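Local coordinates for vinylacetyl-CoA Delta-isomerase (Nitrosopumilus maritimus SCM1, PDB 6VJR), which binds FAD and a [4Fe-4S] cluster with an added iron, and probably acts as a 4-hydroxybutyryl-CoA dehydratase with vinylacetyl-CoA Delta-isomerase activity, at residues K366-V369 / T370-Y374; L425-I428 / E429-T432. One frame throughout, in Å; residues are numbered along the deposited sequence.

Interaction 1 (K366-V369 / T370-Y374); sequences KHNV and TRFPY
K366 meets T370 one turn on, where K366 O accepts T370 N at 3.0 Å. The ammonium end of K366 passes on to the carbonyls of S444 and G447 and makes a cation-pi contact with the ring of Y293, an iron ligand. H367 O takes the hydroxyl T370 OG1 at 2.7 Å; chi1 of 75° brings that oxygen back over the preceding turn. The H367 ring and the R371 guanidinium are inclined by 56°, with H367 CD2 over the centre of the guanidinium, and water 1 accepts from H367 NE2 (weakly) and R371 NH2. H367 is also bonded to R455 and Q454. N368 O grips two amides: F372 N lies nearly along the C=O axis at 2.9 Å, whereas R371 N, at 3.0 Å, comes from above the carbonyl plane. The N368 amide runs alongside the F372 ring, 14° from parallel, and N368 CB makes an off-centre CH-pi contact with that ring. Water 2 donates to N368 OD1 and accepts from R371 NH1; H331 and E328 of the second subunit bind these same two atoms. V369 O lies 2.8 Å from P373 CD, and since proline supplies no amide hydrogen the i to i+4 bond cannot form here. Two waters thus link R371 to H367 and N368; R455 lies near R371 NH2 as a like charge, and the salt bridge to E328 of the second subunit would offset the positive charge.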
ATOM      1  N   LYS A 366      -3.108  -0.286 -17.268  0.66 11.19           N
ATOM      2  CA  LYS A 366      -2.104   0.773 -17.242  0.66 11.19           C
ATOM      3  C   LYS A 366      -1.993   1.389 -15.847  0.66 10.91           C
ATOM      4  O   LYS A 366      -0.894   1.703 -15.405  0.66 11.46           O
ATOM      5  CB  LYS A 366      -2.480   1.810 -18.298  0.66 12.54           C
ATOM      6  CG  LYS A 366      -1.884   3.159 -18.012  0.66 13.10           C
ATOM      7  CD  LYS A 366      -0.392   3.253 -18.270  0.66 15.21           C
ATOM      8  CE  LYS A 366      -0.012   4.659 -18.053  0.66 14.98           C
ATOM      9  NZ  LYS A 366       1.402   4.944 -18.124  0.66 15.42           N
ATOM     10  N   HIS A 367      -3.120   1.605 -15.169  1.00 11.10           N
ATOM     11  CA  HIS A 367      -3.027   2.235 -13.846  1.00 11.24           C
ATOM     12  C   HIS A 367      -2.208   1.382 -12.889  1.00 11.01           C
ATOM     13  O   HIS A 367      -1.414   1.924 -12.097  1.00 11.82           O
ATOM     14  CB  HIS A 367      -4.385   2.667 -13.318  1.00 12.83           C
ATOM     15  CG  HIS A 367      -4.316   3.864 -12.443  1.00 14.00           C
ATOM     16  ND1 HIS A 367      -3.853   5.068 -12.938  1.00 14.71           N
ATOM     17  CD2 HIS A 367      -4.583   4.070 -11.145  1.00 14.76           C
ATOM     18  CE1 HIS A 367      -3.930   5.980 -11.946  1.00 15.26           C
ATOM     19  NE2 HIS A 367      -4.351   5.392 -10.860  1.00 14.98           N
ATOM     20  N   ASN A 368      -2.401   0.057 -12.941  1.00 10.67           N
ATOM     21  CA  ASN A 368      -1.565  -0.846 -12.169  1.00 10.77           C
ATOM     22  C   ASN A 368      -0.096  -0.767 -12.595  1.00 10.59           C
ATOM     23  O   ASN A 368       0.810  -0.897 -11.762  1.00 11.67           O
ATOM     24  CB  ASN A 368      -2.140  -2.250 -12.113  1.00 12.23           C
ATOM     25  CG  ASN A 368      -3.373  -2.308 -11.251  1.00 13.59           C
ATOM     26  OD1 ASN A 368      -3.393  -1.765 -10.131  1.00 15.49           O
ATOM     27  ND2 ASN A 368      -4.412  -2.978 -11.718  1.00 14.78           N
ATOM     28  N   VAL A 369       0.137  -0.709 -13.915  0.60 10.60           N
ATOM     29  CA  VAL A 369       1.486  -0.542 -14.459  0.60 11.11           C
ATOM     30  C   VAL A 369       2.197   0.682 -13.864  0.60 10.80           C
ATOM     31  O   VAL A 369       3.418   0.663 -13.691  0.60 11.07           O
ATOM     32  CB  VAL A 369       1.433  -0.521 -15.999  0.60 11.77           C
ATOM     33  CG1 VAL A 369       2.698  -0.011 -16.665  0.60 11.43           C
ATOM     34  CG2 VAL A 369       1.089  -1.904 -16.509  0.60 12.56           C
ATOM     35  N   THR A 370       1.451   1.758 -13.548  1.00 11.00           N
ATOM     36  CA  THR A 370       2.056   2.985 -12.995  1.00 10.62           C
ATOM     37  C   THR A 370       2.579   2.774 -11.573  1.00 10.83           C
ATOM     38  O   THR A 370       3.346   3.625 -11.083  1.00 11.55           O
ATOM     39  CB  THR A 370       1.151   4.226 -13.052  1.00 10.45           C
ATOM     40  OG1 THR A 370       0.142   4.122 -12.040  1.00 11.93           O
ATOM     41  CG2 THR A 370       0.576   4.473 -14.450  1.00 10.84           C
ATOM     42  N   ARG A 371       2.134   1.684 -10.931  1.00 10.88           N
ATOM     43  CA  ARG A 371       2.438   1.396  -9.528  1.00 10.34           C
ATOM     44  C   ARG A 371       3.410   0.220  -9.373  1.00 11.86           C
ATOM     45  O   ARG A 371       4.428   0.318  -8.694  1.00 13.03           O
ATOM     46  CB  ARG A 371       1.112   1.106  -8.806  1.00 11.20           C
ATOM     47  CG  ARG A 371       0.190   2.310  -8.717  1.00 11.93           C
ATOM     48  CD  ARG A 371      -1.182   1.961  -8.175  1.00 14.36           C
ATOM     49  NE  ARG A 371      -1.968   3.166  -7.916  1.00 15.96           N
ATOM     50  CZ  ARG A 371      -3.211   3.192  -7.462  1.00 16.07           C
ATOM     51  NH1 ARG A 371      -3.862   2.090  -7.224  1.00 17.62           N
ATOM     52  NH2 ARG A 371      -3.814   4.340  -7.219  1.00 17.60           N
ATOM     53  N   PHE A 372       3.041  -0.922  -9.933  1.00 10.58           N
ATOM     54  CA  PHE A 372       3.643  -2.182  -9.506  1.00 11.14           C
ATOM     55  C   PHE A 372       5.109  -2.329  -9.927  1.00 11.15           C
ATOM     56  O   PHE A 372       5.895  -2.925  -9.164  1.00 10.96           O
ATOM     57  CB  PHE A 372       2.838  -3.409  -9.915  1.00 11.63           C
ATOM     58  CG  PHE A 372       1.456  -3.469  -9.311  1.00 11.99           C
ATOM     59  CD1 PHE A 372       1.086  -2.684  -8.202  1.00 12.86           C
ATOM     60  CD2 PHE A 372       0.503  -4.345  -9.835  1.00 13.16           C
ATOM     61  CE1 PHE A 372      -0.199  -2.764  -7.687  1.00 14.04           C
ATOM     62  CE2 PHE A 372      -0.759  -4.427  -9.281  1.00 14.40           C
ATOM     63  CZ  PHE A 372      -1.106  -3.621  -8.207  1.00 14.07           C
ATOM     64  N   PRO A 373       5.553  -1.905 -11.142  1.00 11.14           N
ATOM     65  CA  PRO A 373       6.976  -2.028 -11.486  1.00 12.06           C
ATOM     66  C   PRO A 373       7.876  -1.422 -10.410  1.00 10.63           C
ATOM     67  O   PRO A 373       8.980  -1.920 -10.180  1.00 11.03           O
ATOM     68  CB  PRO A 373       7.096  -1.373 -12.866  1.00 13.45           C
ATOM     69  CG  PRO A 373       5.703  -1.627 -13.440  1.00 12.67           C
ATOM     70  CD  PRO A 373       4.771  -1.355 -12.271  1.00 11.97           C
ATOM     71  N   TYR A 374       7.419  -0.306  -9.828  1.00 10.82           N
ATOM     72  CA  TYR A 374       8.195   0.354  -8.788  1.00 10.75           C
ATOM     73  C   TYR A 374       8.383  -0.548  -7.577  1.00 11.60           C
ATOM     74  O   TYR A 374       9.447  -0.553  -6.966  1.00 13.17           O
ATOM     75  CB  TYR A 374       7.581   1.695  -8.468  1.00 10.95           C
ATOM     76  CG  TYR A 374       7.757   2.762  -9.543  1.00 11.18           C
ATOM     77  CD1 TYR A 374       6.861   2.865 -10.600  1.00 11.75           C
ATOM     78  CD2 TYR A 374       8.816   3.650  -9.528  1.00 11.35           C
ATOM     79  CE1 TYR A 374       6.999   3.832 -11.580  1.00 12.72           C
ATOM     80  CE2 TYR A 374       8.968   4.635 -10.479  1.00 11.20           C
ATOM     81  CZ  TYR A 374       8.085   4.683 -11.556  1.00 11.22           C
ATOM     82  OH  TYR A 374       8.143   5.659 -12.499  1.00 13.15           O
TER
HETATM   83  O   HOH W   1      -2.680   6.528  -8.980  1.00 21.33           O
HETATM   84  O   HOH W   2      -3.403  -0.717  -7.566  1.00 20.81           O

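Interaction 2 (L425-I428 / E429-T432); sequences LRLI and ENMT
R426 NH1 reaches E429 OE1 at 2.9 Å in a salt bridge three residues along the helix. The two side chains run alongside each other, with guanidinium and carboxylate 30° apart, yet OE1 is approached from above the carboxylate plane. A bend at chi2 (-66°) turns the arginine back so that R426 CD also packs 3.2 Å from E429 OE1. Both ions have further partners: R236 on OE1, D244 on R426 NE and the L391 carbonyl on NH2, which makes a buried charge network. This is the last part of helix 418-432, where E429 N, N430 N and M431 N bond regularly to L425 O, R426 O and L427 O. At its C-terminal end the pattern weakens: T432 N bonds only weakly to I428 O, and the hydroxyl T432 OG1, itself held by Q381, adds a 2.8 Å bond to that carbonyl from above its plane. Spacing is wider on the L427 side than at the salt bridge, although it too is buried. There L427 CD1 stays 4.2 Å from M431 SD and 4.1 Å from N430 ND2, whose amide turns to N436; A471 of the second subunit packs against L427.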
ATOM      1  N   LEU A 425      23.982  -8.917 -10.831  1.00 12.08           N
ATOM      2  CA  LEU A 425      23.819  -7.655 -10.121  1.00 11.82           C
ATOM      3  C   LEU A 425      23.692  -6.467 -11.077  1.00 11.87           C
ATOM      4  O   LEU A 425      22.823  -5.603 -10.893  1.00 13.14           O
ATOM      5  CB  LEU A 425      24.947  -7.447  -9.111  1.00 12.67           C
ATOM      6  CG  LEU A 425      24.955  -8.388  -7.899  1.00 14.42           C
ATOM      7  CD1 LEU A 425      26.299  -8.406  -7.246  1.00 14.68           C
ATOM      8  CD2 LEU A 425      23.906  -7.934  -6.907  1.00 14.41           C
ATOM      9  N   ARG A 426      24.540  -6.444 -12.106  1.00 12.51           N
ATOM     10  CA  ARG A 426      24.460  -5.388 -13.131  1.00 12.19           C
ATOM     11  C   ARG A 426      23.109  -5.416 -13.853  1.00 11.91           C
ATOM     12  O   ARG A 426      22.577  -4.379 -14.204  1.00 12.40           O
ATOM     13  CB  ARG A 426      25.628  -5.455 -14.119  1.00 12.86           C
ATOM     14  CG  ARG A 426      26.934  -5.007 -13.458  1.00 12.88           C
ATOM     15  CD  ARG A 426      26.895  -3.540 -13.089  1.00 13.13           C
ATOM     16  NE  ARG A 426      28.246  -3.084 -12.786  1.00 13.48           N
ATOM     17  CZ  ARG A 426      28.553  -2.238 -11.772  1.00 14.38           C
ATOM     18  NH1 ARG A 426      27.595  -1.538 -11.212  1.00 16.72           N
ATOM     19  NH2 ARG A 426      29.821  -2.061 -11.428  1.00 16.24           N
ATOM     20  N   LEU A 427      22.567  -6.615 -14.139  1.00 11.68           N
ATOM     21  CA  LEU A 427      21.256  -6.710 -14.751  1.00 12.91           C
ATOM     22  C   LEU A 427      20.190  -6.032 -13.879  1.00 12.28           C
ATOM     23  O   LEU A 427      19.354  -5.243 -14.380  1.00 12.49           O
ATOM     24  CB  LEU A 427      20.896  -8.122 -15.179  1.00 13.17           C
ATOM     25  CG  LEU A 427      19.550  -8.257 -15.883  1.00 13.65           C
ATOM     26  CD1 LEU A 427      19.488  -7.484 -17.187  1.00 14.74           C
ATOM     27  CD2 LEU A 427      19.238  -9.718 -16.101  1.00 14.25           C
ATOM     28  N   ILE A 428      20.215  -6.338 -12.578  1.00 11.39           N
ATOM     29  CA  ILE A 428      19.264  -5.725 -11.640  1.00 12.03           C
ATOM     30  C   ILE A 428      19.441  -4.207 -11.609  1.00 11.30           C
ATOM     31  O   ILE A 428      18.455  -3.475 -11.683  1.00 11.91           O
ATOM     32  CB  ILE A 428      19.349  -6.369 -10.247  1.00 13.13           C
ATOM     33  CG1 ILE A 428      18.983  -7.841 -10.320  1.00 13.73           C
ATOM     34  CG2 ILE A 428      18.418  -5.638  -9.289  1.00 12.99           C
ATOM     35  CD1 ILE A 428      19.255  -8.631  -9.046  1.00 15.10           C
ATOM     36  N   GLU A 429      20.684  -3.730 -11.530  1.00 12.04           N
ATOM     37  CA  GLU A 429      20.947  -2.294 -11.573  1.00 11.63           C
ATOM     38  C   GLU A 429      20.381  -1.659 -12.850  1.00 11.91           C
ATOM     39  O   GLU A 429      19.730  -0.625 -12.833  1.00 13.73           O
ATOM     40  CB  GLU A 429      22.450  -2.049 -11.438  1.00 13.19           C
ATOM     41  CG  GLU A 429      22.831  -0.582 -11.324  1.00 15.91           C
ATOM     42  CD  GLU A 429      24.302  -0.232 -11.640  1.00 17.22           C
ATOM     43  OE1 GLU A 429      24.989  -1.057 -12.302  1.00 19.24           O
ATOM     44  OE2 GLU A 429      24.789   0.856 -11.229  1.00 21.22           O
ATOM     45  N   ASN A 430      20.612  -2.322 -13.979  1.00 11.36           N
ATOM     46  CA  ASN A 430      20.178  -1.825 -15.269  1.00 12.05           C
ATOM     47  C   ASN A 430      18.665  -1.656 -15.354  1.00 10.98           C
ATOM     48  O   ASN A 430      18.184  -0.719 -15.971  1.00 13.71           O
ATOM     49  CB  ASN A 430      20.666  -2.790 -16.350  1.00 12.33           C
ATOM     50  CG  ASN A 430      20.082  -2.597 -17.728  1.00 15.22           C
ATOM     51  OD1 ASN A 430      20.425  -1.662 -18.465  1.00 20.41           O
ATOM     52  ND2 ASN A 430      19.150  -3.455 -18.066  1.00 14.83           N
ATOM     53  N   MET A 431      17.930  -2.583 -14.765  1.00 11.16           N
ATOM     54  CA  MET A 431      16.474  -2.564 -14.839  1.00 11.66           C
ATOM     55  C   MET A 431      15.819  -1.691 -13.762  1.00 11.98           C
ATOM     56  O   MET A 431      14.642  -1.347 -13.920  1.00 13.62           O
ATOM     57  CB  MET A 431      15.924  -3.982 -14.768  1.00 13.18           C
ATOM     58  CG  MET A 431      16.345  -4.798 -15.971  1.00 14.95           C
ATOM     59  SD  MET A 431      15.605  -6.431 -16.039  1.00 17.49           S
ATOM     60  CE  MET A 431      13.955  -5.945 -16.583  1.00 19.59           C
ATOM     61  N   THR A 432      16.530  -1.354 -12.677  1.00 12.28           N
ATOM     62  CA  THR A 432      15.928  -0.595 -11.566  1.00 12.66           C
ATOM     63  C   THR A 432      16.452   0.833 -11.437  1.00 12.77           C
ATOM     64  O   THR A 432      15.738   1.680 -10.913  1.00 14.15           O
ATOM     65  CB  THR A 432      16.113  -1.410 -10.286  1.00 13.50           C
ATOM     66  OG1 THR A 432      17.483  -1.510  -9.921  1.00 14.83           O
ATOM     67  CG2 THR A 432      15.465  -2.780 -10.388  1.00 14.42           C
TER

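How the interactions relate
Along the chain, interaction 1 comes first and closes before interaction 2 opens, so the two stand in series and neither nests nor crosses. Each closes just a short local turn: 366-374 spans the junction from helix 359-369 to helix 372-384, and 425-432 the end of helix 418-432. Their centres are 19 Å apart and their nearest atoms about 7 Å, without touching. Helix 372-384 joins them indirectly, since it starts within interaction 1 and its later residues S377 and A384 pack on T432, L425 and I428. Both belong to the C-terminal region related to 4-hydroxyphenylacetate 3-hydroxylase, interaction 1 beside the iron site, and both touch the second and third subunits.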